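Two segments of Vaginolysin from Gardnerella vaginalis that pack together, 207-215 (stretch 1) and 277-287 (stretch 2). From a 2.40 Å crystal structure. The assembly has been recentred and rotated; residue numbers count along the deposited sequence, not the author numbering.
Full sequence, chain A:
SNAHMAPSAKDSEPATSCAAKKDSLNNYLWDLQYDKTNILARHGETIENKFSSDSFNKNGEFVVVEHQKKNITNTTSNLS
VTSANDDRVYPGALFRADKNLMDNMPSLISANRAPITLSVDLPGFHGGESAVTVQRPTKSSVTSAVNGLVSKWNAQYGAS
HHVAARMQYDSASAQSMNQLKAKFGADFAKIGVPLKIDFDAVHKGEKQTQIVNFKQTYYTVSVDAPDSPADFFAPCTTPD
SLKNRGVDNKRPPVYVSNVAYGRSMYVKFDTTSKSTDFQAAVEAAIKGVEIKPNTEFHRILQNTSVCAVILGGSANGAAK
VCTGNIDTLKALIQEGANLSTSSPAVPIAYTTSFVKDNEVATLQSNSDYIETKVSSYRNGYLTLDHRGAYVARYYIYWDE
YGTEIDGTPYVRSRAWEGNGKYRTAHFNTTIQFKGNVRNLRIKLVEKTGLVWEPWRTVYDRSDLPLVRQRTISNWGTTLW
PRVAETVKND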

ATOM      1  N   LYS A 207      -2.221  14.553 -15.666  1.00 48.26           N
ATOM      2  CA  LYS A 207      -1.850  15.773 -14.967  1.00 45.47           C
ATOM      3  C   LYS A 207      -2.063  15.610 -13.470  1.00 40.93           C
ATOM      4  O   LYS A 207      -2.834  14.762 -13.013  1.00 44.37           O
ATOM      5  N   GLN A 208      -1.347  16.436 -12.716  1.00 39.96           N
ATOM      6  CA  GLN A 208      -1.667  16.741 -11.330  1.00 50.02           C
ATOM      7  C   GLN A 208      -1.966  18.229 -11.252  1.00 48.69           C
ATOM      8  O   GLN A 208      -1.246  19.040 -11.840  1.00 46.57           O
ATOM      9  N   THR A 209      -3.035  18.590 -10.546  1.00 40.05           N
ATOM     10  CA  THR A 209      -3.492  19.972 -10.523  1.00 44.26           C
ATOM     11  C   THR A 209      -3.821  20.393  -9.099  1.00 41.35           C
ATOM     12  O   THR A 209      -4.388  19.615  -8.327  1.00 41.96           O
ATOM     13  N   GLN A 210      -3.464  21.631  -8.766  1.00 35.30           N
ATOM     14  CA  GLN A 210      -3.743  22.210  -7.460  1.00 37.84           C
ATOM     15  C   GLN A 210      -4.471  23.531  -7.655  1.00 38.88           C
ATOM     16  O   GLN A 210      -4.069  24.344  -8.492  1.00 35.44           O
ATOM     17  N   ILE A 211      -5.538  23.737  -6.887  1.00 34.48           N
ATOM     18  CA  ILE A 211      -6.314  24.973  -6.912  1.00 36.16           C
ATOM     19  C   ILE A 211      -6.134  25.667  -5.572  1.00 34.03           C
ATOM     20  O   ILE A 211      -6.259  25.034  -4.517  1.00 40.34           O
ATOM     21  N   VAL A 212      -5.845  26.965  -5.612  1.00 33.16           N
ATOM     22  CA  VAL A 212      -5.530  27.729  -4.409  1.00 32.32           C
ATOM     23  C   VAL A 212      -6.196  29.093  -4.506  1.00 33.42           C
ATOM     24  O   VAL A 212      -6.031  29.803  -5.503  1.00 33.64           O
ATOM     25  N   ASN A 213      -6.947  29.455  -3.470  1.00 40.20           N
ATOM     26  CA  ASN A 213      -7.562  30.771  -3.354  1.00 34.57           C
ATOM     27  C   ASN A 213      -6.680  31.632  -2.459  1.00 34.26           C
ATOM     28  O   ASN A 213      -6.457  31.291  -1.295  1.00 35.28           O
ATOM     29  N   PHE A 214      -6.167  32.732  -3.004  1.00 39.69           N
ATOM     30  CA  PHE A 214      -5.344  33.668  -2.247  1.00 38.20           C
ATOM     31  C   PHE A 214      -6.169  34.895  -1.891  1.00 33.74           C
ATOM     32  O   PHE A 214      -6.787  35.508  -2.768  1.00 33.33           O
ATOM     33  N   LYS A 215      -6.176  35.246  -0.608  1.00 36.76           N
ATOM     34  CA  LYS A 215      -6.865  36.432  -0.115  1.00 37.10           C
ATOM     35  C   LYS A 215      -5.860  37.315   0.608  1.00 33.77           C
ATOM     36  O   LYS A 215      -5.271  36.899   1.611  1.00 29.75           O
ATOM     37  N   ASP A 277       4.806  14.082  -3.726  1.00 65.90           N
ATOM     38  CA  ASP A 277       5.462  15.285  -3.223  1.00 69.60           C
ATOM     39  C   ASP A 277       5.024  16.539  -3.970  1.00 63.97           C
ATOM     40  O   ASP A 277       5.475  17.638  -3.620  1.00 59.76           O
ATOM     41  N   PHE A 278       4.166  16.421  -4.988  1.00 64.64           N
ATOM     42  CA  PHE A 278       3.724  17.595  -5.732  1.00 61.47           C
ATOM     43  C   PHE A 278       2.984  18.570  -4.826  1.00 49.88           C
ATOM     44  O   PHE A 278       3.264  19.774  -4.827  1.00 46.44           O
ATOM     45  N   GLN A 279       2.033  18.064  -4.036  1.00 54.03           N
ATOM     46  CA  GLN A 279       1.290  18.930  -3.127  1.00 49.44           C
ATOM     47  C   GLN A 279       2.219  19.614  -2.133  1.00 43.06           C
ATOM     48  O   GLN A 279       2.061  20.805  -1.843  1.00 42.55           O
ATOM     49  N   ALA A 280       3.193  18.878  -1.597  1.00 47.85           N
ATOM     50  CA  ALA A 280       4.130  19.478  -0.654  1.00 47.30           C
ATOM     51  C   ALA A 280       5.036  20.494  -1.338  1.00 44.88           C
ATOM     52  O   ALA A 280       5.438  21.483  -0.713  1.00 47.63           O
ATOM     53  N   ALA A 281       5.364  20.277  -2.612  1.00 41.75           N
ATOM     54  CA  ALA A 281       6.216  21.218  -3.329  1.00 48.99           C
ATOM     55  C   ALA A 281       5.492  22.537  -3.570  1.00 43.04           C
ATOM     56  O   ALA A 281       6.046  23.614  -3.329  1.00 48.13           O
ATOM     57  N   VAL A 282       4.250  22.473  -4.053  1.00 40.11           N
ATOM     58  CA  VAL A 282       3.481  23.691  -4.291  1.00 36.15           C
ATOM     59  C   VAL A 282       3.229  24.420  -2.978  1.00 38.71           C
ATOM     60  O   VAL A 282       3.412  25.639  -2.877  1.00 39.55           O
ATOM     61  N   GLU A 283       2.802  23.683  -1.951  1.00 44.30           N
ATOM     62  CA  GLU A 283       2.533  24.305  -0.660  1.00 43.24           C
ATOM     63  C   GLU A 283       3.800  24.916  -0.073  1.00 44.75           C
ATOM     64  O   GLU A 283       3.750  25.973   0.568  1.00 38.66           O
ATOM     65  N   ALA A 284       4.948  24.267  -0.284  1.00 44.61           N
ATOM     66  CA  ALA A 284       6.205  24.801   0.231  1.00 46.24           C
ATOM     67  C   ALA A 284       6.579  26.101  -0.467  1.00 48.67           C
ATOM     68  O   ALA A 284       7.060  27.042   0.177  1.00 53.24           O
ATOM     69  N   ALA A 285       6.370  26.176  -1.783  1.00 41.04           N
ATOM     70  CA  ALA A 285       6.642  27.413  -2.508  1.00 47.43           C
ATOM     71  C   ALA A 285       5.756  28.545  -2.007  1.00 46.59           C
ATOM     72  O   ALA A 285       6.237  29.645  -1.715  1.00 51.82           O
ATOM     73  N   ILE A 286       4.447  28.292  -1.901  1.00 44.48           N
ATOM     74  CA  ILE A 286       3.522  29.293  -1.371  1.00 45.80           C
ATOM     75  C   ILE A 286       4.017  29.825  -0.034  1.00 45.87           C
ATOM     76  O   ILE A 286       3.918  31.024   0.251  1.00 51.70           O
ATOM     77  N   LYS A 287       4.551  28.944   0.807  1.00 49.07           N
ATOM     78  CA  LYS A 287       5.007  29.318   2.140  1.00 50.90           C
ATOM     79  C   LYS A 287       6.371  29.995   2.137  1.00 58.17           C
ATOM     80  O   LYS A 287       6.918  30.249   3.216  1.00 55.01           O
TER

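No clear hydrogen bond joins the two stretches, even though two of the strand side chains that point toward the helix, Gln-208 and Gln-210, are glutamines. Most of the contact is made by carbon atoms, with 407 Å² of surface buried on the two sides together. Strand 208-215 and helix 278-286 run in broadly the same direction, their axes inclined by 35° and separated by 9.6 Å at closest approach, a spacing that side chains must fill.

Alternation along the strand selects those side chains. Gln-208, Gln-210, Val-212 and Phe-214 direct their CA-to-CB bonds toward the helix, whereas Thr-209 points away and Ile-211, Asn-213 and Lys-215 are out of reach. From the helix, Phe-278, Val-282 and Ile-286 point toward the strand; their spacing of four residues, a little over one turn, keeps them on the same side.

Phe-278 gives up the most area to the contact, 88 Å². Its chi1 is t (177°), and the ring extends to the start of the strand, where CD2 lies 3.7 Å from Gln-208 CB and CE2 lies 4.1 Å from Thr-209 N. The ring thus meets backbone as well as side chain, and Thr-209 takes part although its own side chain turns away. Gln-210 N approaches the edge of the same ring, 4.4 Å from Phe-278 CE2. Gln-208 has chi1 m and chi2 t; it comes closest to the ring with its CB, while its amide lies beside Phe-278 CB, and its NE2 is hydrogen-bonded to a residue adjoining one of the stretches.

Gln-210 is buried and adopts chi1 t and chi2 p. Its CG lies 4.3 Å from CG1 of Val-282, whose chi1 is t. Gln-279 starts sideways to the strand, but with chi1 m and chi2 t its end comes nearer, bringing its amide close to that of Gln-210; the orientation of both amides is uncertain, so their polar pairing remains open.

Farther along, the contact becomes wholly apolar. Ile-286, with chi1 m and chi2 t, touches two strand residues; the closest pairs are Ile-286 CD1 to Val-212 CG2 at 4.1 Å and Ile-286 CG1 to Phe-214 CZ at 3.7 Å, the latter at the edge of the aromatic ring. Val-212 has chi1 t, while Phe-214 has chi1 m, which carries its ring across to the end of the helix.

Neither Glu-283 nor Lys-287 contacts the strand: Lys-287, just after the helix, forms a salt bridge through NZ with Glu-283 OE2 at 3.5 Å, including a weak hydrogen bond, and the Glu-283 carboxylate is also bonded elsewhere in the structure.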

ATOM      1  CB  LYS A 207      -2.667  16.981 -15.448  1.00 47.90           C
ATOM      2  CG  LYS A 207      -2.226  17.567 -16.772  1.00 54.70           C
ATOM      3  CD  LYS A 207      -2.852  18.938 -16.979  1.00 63.62           C
ATOM      4  CE  LYS A 207      -2.722  19.409 -18.416  1.00 70.60           C
ATOM      5  NZ  LYS A 207      -3.007  20.864 -18.547  1.00 66.48           N
ATOM      6  CB  GLN A 208      -0.516  16.382 -10.384  1.00 52.79           C
ATOM      7  CG  GLN A 208      -0.390  14.897 -10.085  1.00 40.94           C
ATOM      8  CD  GLN A 208       0.731  14.597  -9.108  1.00 48.76           C
ATOM      9  OE1 GLN A 208       0.502  14.453  -7.908  1.00 55.60           O
ATOM     10  NE2 GLN A 208       1.953  14.500  -9.619  1.00 56.99           N
ATOM     11  CB  THR A 209      -4.725  20.168 -11.417  1.00 43.43           C
ATOM     12  OG1 THR A 209      -4.407  19.797 -12.763  1.00 33.85           O
ATOM     13  CG2 THR A 209      -5.183  21.626 -11.394  1.00 48.05           C
ATOM     14  CB  GLN A 210      -2.449  22.431  -6.666  1.00 34.36           C
ATOM     15  CG  GLN A 210      -2.656  22.622  -5.173  1.00 37.82           C
ATOM     16  CD  GLN A 210      -3.139  21.358  -4.488  1.00 42.38           C
ATOM     17  OE1 GLN A 210      -3.076  20.266  -5.054  1.00 49.59           O
ATOM     18  NE2 GLN A 210      -3.628  21.501  -3.263  1.00 46.42           N
ATOM     19  CB  ILE A 211      -7.802  24.703  -7.195  1.00 36.54           C
ATOM     20  CG1 ILE A 211      -7.968  23.921  -8.504  1.00 35.42           C
ATOM     21  CG2 ILE A 211      -8.584  26.012  -7.242  1.00 35.91           C
ATOM     22  CD1 ILE A 211      -7.383  24.608  -9.727  1.00 38.66           C
ATOM     23  CB  VAL A 212      -4.008  27.883  -4.216  1.00 38.55           C
ATOM     24  CG1 VAL A 212      -3.703  28.638  -2.930  1.00 37.25           C
ATOM     25  CG2 VAL A 212      -3.335  26.518  -4.209  1.00 40.10           C
ATOM     26  CB  ASN A 213      -8.975  30.657  -2.778  1.00 39.69           C
ATOM     27  CG  ASN A 213      -9.708  31.986  -2.750  1.00 39.22           C
ATOM     28  OD1 ASN A 213      -9.443  32.876  -3.558  1.00 39.71           O
ATOM     29  ND2 ASN A 213     -10.639  32.125  -1.813  1.00 46.19           N
ATOM     30  CB  PHE A 214      -4.106  34.090  -3.041  1.00 35.94           C
ATOM     31  CG  PHE A 214      -3.054  33.031  -3.134  1.00 32.28           C
ATOM     32  CD1 PHE A 214      -2.166  32.823  -2.091  1.00 38.04           C
ATOM     33  CD2 PHE A 214      -2.943  32.244  -4.266  1.00 37.54           C
ATOM     34  CE1 PHE A 214      -1.194  31.848  -2.174  1.00 40.46           C
ATOM     35  CE2 PHE A 214      -1.973  31.268  -4.356  1.00 40.07           C
ATOM     36  CZ  PHE A 214      -1.096  31.069  -3.309  1.00 34.78           C
ATOM     37  CB  LYS A 215      -8.017  36.057   0.818  1.00 41.03           C
ATOM     38  CG  LYS A 215      -9.323  35.792   0.092  1.00 44.06           C
ATOM     39  CD  LYS A 215     -10.373  35.207   1.018  1.00 44.41           C
ATOM     40  CE  LYS A 215     -11.686  35.010   0.286  1.00 46.49           C
ATOM     41  NZ  LYS A 215     -12.636  34.156   1.050  1.00 60.88           N
ATOM     42  CB  ASP A 277       6.996  15.194  -3.293  1.00 69.93           C
ATOM     43  CG  ASP A 277       7.570  14.189  -2.317  1.00 83.14           C
ATOM     44  OD1 ASP A 277       7.628  12.988  -2.657  1.00 83.07           O
ATOM     45  OD2 ASP A 277       7.971  14.600  -1.208  1.00 78.32           O
ATOM     46  CB  PHE A 278       2.837  17.165  -6.900  1.00 54.28           C
ATOM     47  CG  PHE A 278       2.269  18.314  -7.683  1.00 47.29           C
ATOM     48  CD1 PHE A 278       3.104  19.194  -8.348  1.00 41.44           C
ATOM     49  CD2 PHE A 278       0.900  18.511  -7.759  1.00 51.56           C
ATOM     50  CE1 PHE A 278       2.589  20.252  -9.068  1.00 41.64           C
ATOM     51  CE2 PHE A 278       0.377  19.567  -8.479  1.00 48.62           C
ATOM     52  CZ  PHE A 278       1.223  20.438  -9.136  1.00 44.98           C
ATOM     53  CB  GLN A 279       0.220  18.127  -2.388  1.00 42.46           C
ATOM     54  CG  GLN A 279      -0.973  17.745  -3.250  1.00 47.78           C
ATOM     55  CD  GLN A 279      -2.228  17.485  -2.433  1.00 48.24           C
ATOM     56  OE1 GLN A 279      -3.341  17.711  -2.907  1.00 55.20           O
ATOM     57  NE2 GLN A 279      -2.056  17.008  -1.204  1.00 43.41           N
ATOM     58  CB  ALA A 280       4.967  18.392   0.020  1.00 57.08           C
ATOM     59  CB  ALA A 281       6.678  20.606  -4.653  1.00 47.26           C
ATOM     60  CB  VAL A 282       2.164  23.356  -5.019  1.00 36.09           C
ATOM     61  CG1 VAL A 282       1.154  24.503  -4.902  1.00 35.19           C
ATOM     62  CG2 VAL A 282       2.446  23.047  -6.481  1.00 36.62           C
ATOM     63  CB  GLU A 283       1.934  23.274   0.300  1.00 41.25           C
ATOM     64  CG  GLU A 283       1.382  23.872   1.588  1.00 53.24           C
ATOM     65  CD  GLU A 283      -0.123  24.074   1.561  1.00 57.39           C
ATOM     66  OE1 GLU A 283      -0.740  23.896   0.490  1.00 59.11           O
ATOM     67  OE2 GLU A 283      -0.693  24.415   2.622  1.00 60.17           O
ATOM     68  CB  ALA A 284       7.318  23.766   0.070  1.00 44.38           C
ATOM     69  CB  ALA A 285       6.444  27.192  -4.008  1.00 43.47           C
ATOM     70  CB  ILE A 286       2.106  28.693  -1.249  1.00 43.13           C
ATOM     71  CG1 ILE A 286       1.497  28.478  -2.637  1.00 35.51           C
ATOM     72  CG2 ILE A 286       1.201  29.592  -0.398  1.00 46.03           C
ATOM     73  CD1 ILE A 286       0.249  27.618  -2.627  1.00 36.20           C
ATOM     74  CB  LYS A 287       5.069  28.081   3.041  1.00 55.18           C
ATOM     75  CG  LYS A 287       3.724  27.575   3.525  1.00 50.16           C
ATOM     76  CD  LYS A 287       3.913  26.612   4.683  1.00 49.98           C
ATOM     77  CE  LYS A 287       2.591  26.102   5.225  1.00 56.18           C
ATOM     78  NZ  LYS A 287       2.168  24.853   4.546  1.00 58.61           N
TER